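Long-range contacts in tyrosine phosphatase (Orf virus, PDB 5NCR), which removes phosphate from phosphorylated proteins as a homodimeric tyrosine phosphatase of the dual-specificity family, probably acting on phosphoserine too: residues R14-G19 with K149-I154; C57-T62 with K106-H111; A142-F147 with M174-S179. The protein carries 2 engineered substitutions. All blocks are in the same frame, centred on the assembly; numbering follows the deposited sequence.

Overall arrangement
Contact 2 lies in the buried sheet core and pairs neighbouring parallel strands 57-60 and 108-111, with backbone hydrogen bonds as its main chemistry. Contacts 1 and 3 are also largely buried but sit across the chain's centre from it, their centres about 23 and 25 Å from its own; both use helix 140-158 and both touch the second subunit. There, side-chain groups bond to backbone oxygens at or near helix ends: a tyrosine hydroxyl in contact 1, an arginine in contact 3. These two contacts meet directly, C15 SG packing on F144 CZ at 4.2 Å, whereas contact 2 stays about 11 Å from either, measured between nearest atoms.

Contact 1 (R14-G19 with K149-I154); sequences RCTRAG and KTYYEI
The hydroxyl of Y152 donates to the carbonyl oxygen of C15, with OH and O 2.7 Å apart. It arrives in the carbonyl plane, on a lone pair, at a C=O...OH angle of 138°. This oxygen belongs to the last turn of helix 7-15, just before T16 leaves helical geometry. CB of A18 packs against the same phenol, 3.7 Å from Y152 CE1.

Next to it, Y151 uses a ring face. T16 CB stands over that face, 4.0 Å from the ring centroid and 22° off the normal, a CH-pi contact. The methyl CG2 of T16 adds a touch at 3.7 Å to Y151 CD2. CG of Y151, anti to the backbone N (chi1 177°), starts the side chain toward T16; CD2 of its ring lies over the centre of the Y152 ring. A water extends the join, accepting from A18 N at 3.1 Å and lying 2.8 Å from Y151 OH. T16 OG1 turns back to its own helix, hydrogen-bonding mainly to L12 O, with L13 O also in range, while R168 NE donates to it.

The dimer interface adjoins the contact: C15 forms a disulfide with C15 of the second subunit, whose R14 makes a cation-pi contact with Y152. Within the chain, the end of helix 7-15 is thus seated on two consecutive tyrosines of helix 140-158, with helix 165-177 alongside through R168.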
# COMPACT_ATOMS: atom_id res chain seq x y z
N ARG B 14 -0.88 -0.25 -7.79
CA ARG B 14 -0.10 0.97 -7.61
C ARG B 14 0.87 0.82 -6.45
O ARG B 14 2.02 1.21 -6.64
CB ARG B 14 -1.01 2.20 -7.41
CG ARG B 14 -0.29 3.48 -7.77
CD ARG B 14 -1.14 4.71 -7.52
NE ARG B 14 -0.34 5.93 -7.56
CZ ARG B 14 -0.82 7.16 -7.39
NH1 ARG B 14 -2.12 7.34 -7.18
NH2 ARG B 14 -0.02 8.21 -7.43
N CYS B 15 0.41 0.30 -5.26
CA CYS B 15 1.27 0.01 -4.08
C CYS B 15 2.50 -0.84 -4.48
O CYS B 15 3.58 -0.67 -3.90
CB CYS B 15 0.49 -0.71 -2.99
SG CYS B 15 -0.59 0.34 -2.00
N THR B 16 2.31 -1.77 -5.42
CA THR B 16 3.34 -2.71 -5.85
C THR B 16 4.06 -2.28 -7.16
O THR B 16 4.87 -3.07 -7.69
CB THR B 16 2.77 -4.13 -5.92
OG1 THR B 16 1.63 -4.16 -6.78
CG2 THR B 16 2.42 -4.69 -4.56
N ARG B 17 3.77 -1.07 -7.66
CA ARG B 17 4.47 -0.46 -8.80
C ARG B 17 5.75 0.13 -8.16
O ARG B 17 5.77 1.24 -7.63
CB ARG B 17 3.61 0.64 -9.45
CG ARG B 17 4.16 1.19 -10.74
CD ARG B 17 3.20 2.17 -11.38
NE ARG B 17 3.68 2.60 -12.69
CZ ARG B 17 3.61 3.85 -13.15
NH1 ARG B 17 3.09 4.81 -12.39
NH2 ARG B 17 4.06 4.15 -14.36
N ALA B 18 6.79 -0.70 -8.12
CA ALA B 18 8.05 -0.41 -7.45
C ALA B 18 9.06 0.38 -8.29
O ALA B 18 10.13 0.76 -7.79
CB ALA B 18 8.66 -1.71 -6.95
N GLY B 19 8.70 0.66 -9.54
CA GLY B 19 9.58 1.38 -10.45
C GLY B 19 10.61 0.44 -11.05
O GLY B 19 10.49 -0.78 -10.92
N LYS B 149 3.25 -6.91 1.52
CA LYS B 149 4.42 -7.26 2.33
C LYS B 149 5.25 -8.35 1.62
O LYS B 149 6.45 -8.20 1.51
CB LYS B 149 3.96 -7.70 3.73
CG LYS B 149 5.04 -8.12 4.72
CD LYS B 149 4.42 -8.32 6.12
CE LYS B 149 5.03 -9.44 6.94
NZ LYS B 149 6.26 -9.01 7.64
N THR B 150 4.59 -9.39 1.09
CA THR B 150 5.22 -10.53 0.43
C THR B 150 5.87 -10.11 -0.88
O THR B 150 6.97 -10.57 -1.18
CB THR B 150 4.19 -11.66 0.24
OG1 THR B 150 3.64 -11.95 1.53
CG2 THR B 150 4.79 -12.91 -0.36
N TYR B 151 5.20 -9.26 -1.66
CA TYR B 151 5.71 -8.74 -2.92
C TYR B 151 7.06 -8.01 -2.68
O TYR B 151 8.02 -8.26 -3.40
CB TYR B 151 4.69 -7.78 -3.56
CG TYR B 151 5.25 -7.19 -4.83
CD1 TYR B 151 5.29 -7.94 -6.00
CD2 TYR B 151 5.87 -5.94 -4.83
CE1 TYR B 151 5.90 -7.44 -7.15
CE2 TYR B 151 6.47 -5.43 -5.97
CZ TYR B 151 6.49 -6.19 -7.13
OH TYR B 151 7.05 -5.69 -8.27
N TYR B 152 7.08 -7.09 -1.70
CA TYR B 152 8.29 -6.31 -1.38
C TYR B 152 9.36 -7.16 -0.71
O TYR B 152 10.53 -6.92 -0.93
CB TYR B 152 7.95 -5.04 -0.60
CG TYR B 152 7.49 -3.96 -1.56
CD1 TYR B 152 8.36 -3.40 -2.49
CD2 TYR B 152 6.16 -3.54 -1.58
CE1 TYR B 152 7.94 -2.46 -3.41
CE2 TYR B 152 5.73 -2.58 -2.50
CZ TYR B 152 6.62 -2.03 -3.41
OH TYR B 152 6.23 -1.13 -4.36
N GLU B 153 8.94 -8.20 0.03
CA GLU B 153 9.88 -9.12 0.68
C GLU B 153 10.67 -9.90 -0.38
O GLU B 153 11.91 -9.94 -0.31
CB GLU B 153 9.11 -10.05 1.62
CG GLU B 153 9.94 -10.93 2.54
CD GLU B 153 9.14 -11.47 3.72
OE1 GLU B 153 9.25 -12.68 4.00
OE2 GLU B 153 8.39 -10.68 4.35
N ILE B 154 9.98 -10.47 -1.40
CA ILE B 154 10.61 -11.25 -2.47
C ILE B 154 11.41 -10.32 -3.38
O ILE B 154 12.53 -10.66 -3.74
CB ILE B 154 9.59 -12.17 -3.24
CG1 ILE B 154 8.94 -13.17 -2.26
CG2 ILE B 154 10.31 -12.91 -4.42
CD1 ILE B 154 7.66 -13.86 -2.77
O HOH W 1 6.83 -3.35 -9.82

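Contact 2 (C57-T62 with K106-H111); sequences CLVNMT and KPTLVH
The imidazole of H111 and the side-chain amide of N60 lie almost parallel, their planes 8° apart, with N60 OD1 3.5 Å from H111 CE1. Over one ring face sits N60 CA, 4.1 Å from the centroid and 28° off the normal, a CH-pi contact. NE2 of the ring is hydrogen-bonded to Y66 OH. The N60 amide is fixed at both ends: ND2 bonds to S64 O, and OD1 accepts from T62 N, which stands above the amide plane, at 3.1 Å, closing an Asx turn.

Beneath these groups, parallel pairing runs in register from C57 with T108 to N60 with H111. Five backbone bonds join the segments; the shortest, V59 N to L109 O at 2.8 Å, is also nearly straight, with 176° at the hydrogen. On the face of H111 and N60, L58 and L109 lie side by side, their CD2 atoms 3.7 Å apart. The other face brings V59 CG2 to 3.8 Å from T108 CG2, and beyond the strand M61 SD reaches V110 CG1 at the same 3.8 Å.

Helices 90-103 and 118-134 cover the V110 face, and helix 40-47 the L109 face. This is the parallel centre of the mixed sheet of the protein tyrosine phosphatase fold, in which the strand ending at a histidine such as H111 leads into the phosphate-binding P-loop.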
# COMPACT_ATOMS: atom_id res chain seq x y z
N CYS B 57 11.65 -31.83 -10.16
CA CYS B 57 10.74 -31.18 -11.10
C CYS B 57 11.21 -29.80 -11.54
O CYS B 57 11.82 -29.06 -10.77
CB CYS B 57 9.33 -31.11 -10.51
SG CYS B 57 8.73 -32.67 -9.82
N LEU B 58 10.90 -29.46 -12.79
CA LEU B 58 11.18 -28.17 -13.41
C LEU B 58 9.87 -27.64 -13.98
O LEU B 58 9.16 -28.36 -14.67
CB LEU B 58 12.21 -28.28 -14.54
CG LEU B 58 13.67 -28.48 -14.17
CD1 LEU B 58 14.44 -29.03 -15.35
CD2 LEU B 58 14.29 -27.19 -13.69
N VAL B 59 9.54 -26.40 -13.65
CA VAL B 59 8.33 -25.78 -14.19
C VAL B 59 8.85 -24.67 -15.12
O VAL B 59 9.33 -23.62 -14.67
CB VAL B 59 7.35 -25.25 -13.10
CG1 VAL B 59 6.14 -24.59 -13.75
CG2 VAL B 59 6.91 -26.36 -12.13
N ASN B 60 8.78 -24.94 -16.41
CA ASN B 60 9.26 -24.09 -17.49
C ASN B 60 8.18 -23.18 -18.01
O ASN B 60 7.24 -23.62 -18.67
CB ASN B 60 9.88 -24.94 -18.61
CG ASN B 60 10.36 -24.15 -19.79
OD1 ASN B 60 10.66 -22.96 -19.71
ND2 ASN B 60 10.49 -24.81 -20.92
N MET B 61 8.33 -21.89 -17.76
CA MET B 61 7.33 -20.94 -18.20
C MET B 61 7.79 -20.05 -19.34
O MET B 61 7.30 -18.94 -19.52
CB MET B 61 6.84 -20.17 -17.01
CG MET B 61 6.09 -21.08 -16.10
SD MET B 61 5.80 -20.29 -14.59
CE MET B 61 4.23 -19.48 -14.97
N THR B 62 8.64 -20.60 -20.18
CA THR B 62 9.19 -19.92 -21.35
C THR B 62 8.54 -20.56 -22.55
O THR B 62 7.89 -21.59 -22.41
CB THR B 62 10.73 -20.05 -21.26
OG1 THR B 62 11.20 -19.20 -20.19
CG2 THR B 62 11.49 -19.75 -22.55
N LYS B 106 9.31 -32.96 -3.07
CA LYS B 106 10.02 -32.97 -4.36
C LYS B 106 10.56 -31.56 -4.68
O LYS B 106 9.79 -30.64 -4.94
CB LYS B 106 9.10 -33.47 -5.48
CG LYS B 106 8.72 -34.93 -5.40
CD LYS B 106 7.89 -35.31 -6.61
CE LYS B 106 7.56 -36.78 -6.67
NZ LYS B 106 6.77 -37.10 -7.89
N PRO B 107 11.91 -31.39 -4.66
CA PRO B 107 12.50 -30.07 -4.96
C PRO B 107 12.17 -29.65 -6.38
O PRO B 107 12.35 -30.43 -7.33
CB PRO B 107 14.00 -30.30 -4.76
CG PRO B 107 14.09 -31.54 -3.89
CD PRO B 107 12.95 -32.39 -4.38
N THR B 108 11.54 -28.47 -6.50
CA THR B 108 11.02 -27.96 -7.75
C THR B 108 11.56 -26.59 -8.06
O THR B 108 11.58 -25.72 -7.20
CB THR B 108 9.48 -27.96 -7.70
OG1 THR B 108 9.05 -29.29 -7.47
CG2 THR B 108 8.82 -27.37 -8.96
N LEU B 109 11.98 -26.41 -9.32
CA LEU B 109 12.44 -25.12 -9.81
C LEU B 109 11.44 -24.52 -10.82
O LEU B 109 11.27 -25.05 -11.92
CB LEU B 109 13.86 -25.26 -10.42
CG LEU B 109 14.44 -23.96 -11.02
CD1 LEU B 109 14.67 -22.87 -9.96
CD2 LEU B 109 15.66 -24.25 -11.86
N VAL B 110 10.82 -23.40 -10.46
CA VAL B 110 9.92 -22.64 -11.32
C VAL B 110 10.81 -21.58 -11.98
O VAL B 110 11.48 -20.81 -11.29
CB VAL B 110 8.75 -22.01 -10.54
CG1 VAL B 110 7.75 -21.34 -11.49
CG2 VAL B 110 8.05 -23.05 -9.66
N HIS B 111 10.85 -21.59 -13.32
CA HIS B 111 11.75 -20.66 -14.01
C HIS B 111 11.17 -20.10 -15.31
O HIS B 111 10.25 -20.66 -15.91
CB HIS B 111 13.13 -21.32 -14.26
CG HIS B 111 13.07 -22.40 -15.28
ND1 HIS B 111 13.27 -22.13 -16.64
CD2 HIS B 111 12.76 -23.71 -15.15
CE1 HIS B 111 13.10 -23.29 -17.26
NE2 HIS B 111 12.82 -24.27 -16.41

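Contact 3 (A142-F147 with M174-S179); sequences ARFVYF and MFVCDS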
# COMPACT_ATOMS: atom_id res chain seq x y z
N ALA B 142 -6.60 -8.06 4.98
CA ALA B 142 -5.47 -8.90 5.43
C ALA B 142 -4.72 -9.50 4.22
O ALA B 142 -3.50 -9.41 4.17
CB ALA B 142 -5.93 -9.98 6.38
N ARG B 143 -5.47 -9.98 3.21
CA ARG B 143 -4.95 -10.52 1.96
C ARG B 143 -4.21 -9.42 1.22
O ARG B 143 -3.13 -9.69 0.69
CB ARG B 143 -6.06 -11.15 1.07
CG ARG B 143 -6.67 -12.40 1.69
CD ARG B 143 -7.54 -13.24 0.78
NE ARG B 143 -8.61 -12.50 0.12
CZ ARG B 143 -9.85 -12.37 0.58
NH1 ARG B 143 -10.18 -12.86 1.76
NH2 ARG B 143 -10.76 -11.70 -0.12
N PHE B 144 -4.78 -8.19 1.20
CA PHE B 144 -4.23 -6.99 0.55
C PHE B 144 -2.85 -6.66 1.11
O PHE B 144 -1.90 -6.48 0.35
CB PHE B 144 -5.23 -5.80 0.70
CG PHE B 144 -4.76 -4.46 0.14
CD1 PHE B 144 -3.69 -3.78 0.71
CD2 PHE B 144 -5.42 -3.87 -0.94
CE1 PHE B 144 -3.27 -2.55 0.20
CE2 PHE B 144 -5.01 -2.63 -1.43
CZ PHE B 144 -3.93 -1.98 -0.86
N VAL B 145 -2.75 -6.57 2.43
CA VAL B 145 -1.52 -6.24 3.14
C VAL B 145 -0.49 -7.40 3.02
O VAL B 145 0.70 -7.15 2.88
CB VAL B 145 -1.83 -5.87 4.62
CG1 VAL B 145 -0.54 -5.77 5.44
CG2 VAL B 145 -2.61 -4.56 4.70
N TYR B 146 -0.95 -8.65 3.09
CA TYR B 146 -0.06 -9.79 2.96
C TYR B 146 0.57 -9.80 1.57
O TYR B 146 1.75 -10.07 1.46
CB TYR B 146 -0.74 -11.13 3.30
CG TYR B 146 0.22 -12.30 3.24
CD1 TYR B 146 1.06 -12.60 4.31
CD2 TYR B 146 0.37 -13.05 2.07
CE1 TYR B 146 2.00 -13.64 4.23
CE2 TYR B 146 1.31 -14.07 1.97
CZ TYR B 146 2.13 -14.36 3.05
OH TYR B 146 3.04 -15.39 2.94
N PHE B 147 -0.24 -9.49 0.51
CA PHE B 147 0.24 -9.47 -0.87
C PHE B 147 1.33 -8.38 -0.97
O PHE B 147 2.39 -8.62 -1.54
CB PHE B 147 -0.91 -9.15 -1.83
CG PHE B 147 -0.53 -9.31 -3.30
CD1 PHE B 147 0.22 -8.34 -3.96
CD2 PHE B 147 -0.99 -10.40 -4.03
CE1 PHE B 147 0.55 -8.48 -5.31
CE2 PHE B 147 -0.62 -10.57 -5.37
CZ PHE B 147 0.12 -9.59 -6.01
N MET B 174 -7.18 -12.47 -8.31
CA MET B 174 -7.34 -13.85 -7.88
C MET B 174 -7.14 -14.08 -6.37
O MET B 174 -7.93 -14.80 -5.78
CB MET B 174 -6.38 -14.72 -8.72
CG MET B 174 -6.36 -16.17 -8.38
SD MET B 174 -5.68 -17.10 -9.78
CE MET B 174 -7.22 -17.28 -10.76
N PHE B 175 -6.08 -13.53 -5.76
CA PHE B 175 -5.72 -13.84 -4.37
C PHE B 175 -6.05 -12.76 -3.35
O PHE B 175 -6.04 -13.02 -2.14
CB PHE B 175 -4.25 -14.25 -4.26
CG PHE B 175 -3.90 -15.49 -5.04
CD1 PHE B 175 -4.25 -16.76 -4.57
CD2 PHE B 175 -3.22 -15.40 -6.25
CE1 PHE B 175 -3.93 -17.91 -5.30
CE2 PHE B 175 -2.89 -16.56 -6.97
CZ PHE B 175 -3.22 -17.81 -6.48
N VAL B 176 -6.41 -11.58 -3.81
CA VAL B 176 -6.78 -10.51 -2.87
C VAL B 176 -8.25 -10.22 -2.97
O VAL B 176 -8.93 -10.25 -1.96
CB VAL B 176 -5.90 -9.24 -2.99
CG1 VAL B 176 -6.44 -8.08 -2.12
CG2 VAL B 176 -4.45 -9.56 -2.66
N CYS B 177 -8.73 -9.93 -4.18
CA CYS B 177 -10.13 -9.60 -4.41
C CYS B 177 -11.06 -10.78 -4.20
O CYS B 177 -12.01 -10.67 -3.41
CB CYS B 177 -10.32 -8.98 -5.80
SG CYS B 177 -9.37 -7.47 -6.05
N ASP B 178 -10.81 -11.90 -4.91
CA ASP B 178 -11.63 -13.10 -4.78
C ASP B 178 -11.38 -13.77 -3.42
O ASP B 178 -10.25 -13.73 -2.92
CB ASP B 178 -11.37 -14.08 -5.95
CG ASP B 178 -11.56 -13.52 -7.36
OD1 ASP B 178 -12.11 -12.40 -7.49
OD2 ASP B 178 -11.16 -14.22 -8.33
N SER B 179 -12.44 -14.28 -2.79
CA SER B 179 -12.36 -14.91 -1.46
C SER B 179 -11.66 -16.27 -1.46
O SER B 179 -11.54 -16.92 -2.49
CB SER B 179 -13.75 -15.00 -0.83
OG SER B 179 -14.31 -13.71 -0.64
O HOH W 2 -13.65 -11.62 1.20
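R143 and V176 carry the polar part: NE and NH2 of R143 both donate to V176 O, at 3.1 and 3.0 Å, through bent bonds of about 140° at the hydrogen, and both reach it from the same face of the carbonyl plane. A bend at chi3 (-53°) sets NE on the course to this oxygen. Since the acceptor lies in the last turn of helix 165-177, the cation probably also benefits from the negative end of the helix dipole. The third nitrogen, NH1, bonds to M138 O. A water 3.2 Å from R143 NH2 accepts from it; the same water is hydrogen-bonded to S179 OG, in a poorly ordered residue.

Nonpolar packing falls to V176, whose two methyls divide between two phenylalanines. CG1 presses on the backbone of helix 140-158, 3.6 Å from F144 CA, while CG2 meets F147 CB at 3.7 Å. The V176 and F147 side chains cross at about a right angle. L148 of the second subunit packs on F144.

Together these groups fasten the end of helix 165-177, with its wider pi-type turn at 174-177, to helix 140-158. L12 of helix 7-15 packs on F144, F147 and V176, and helix 118-134 backs R143 through L132.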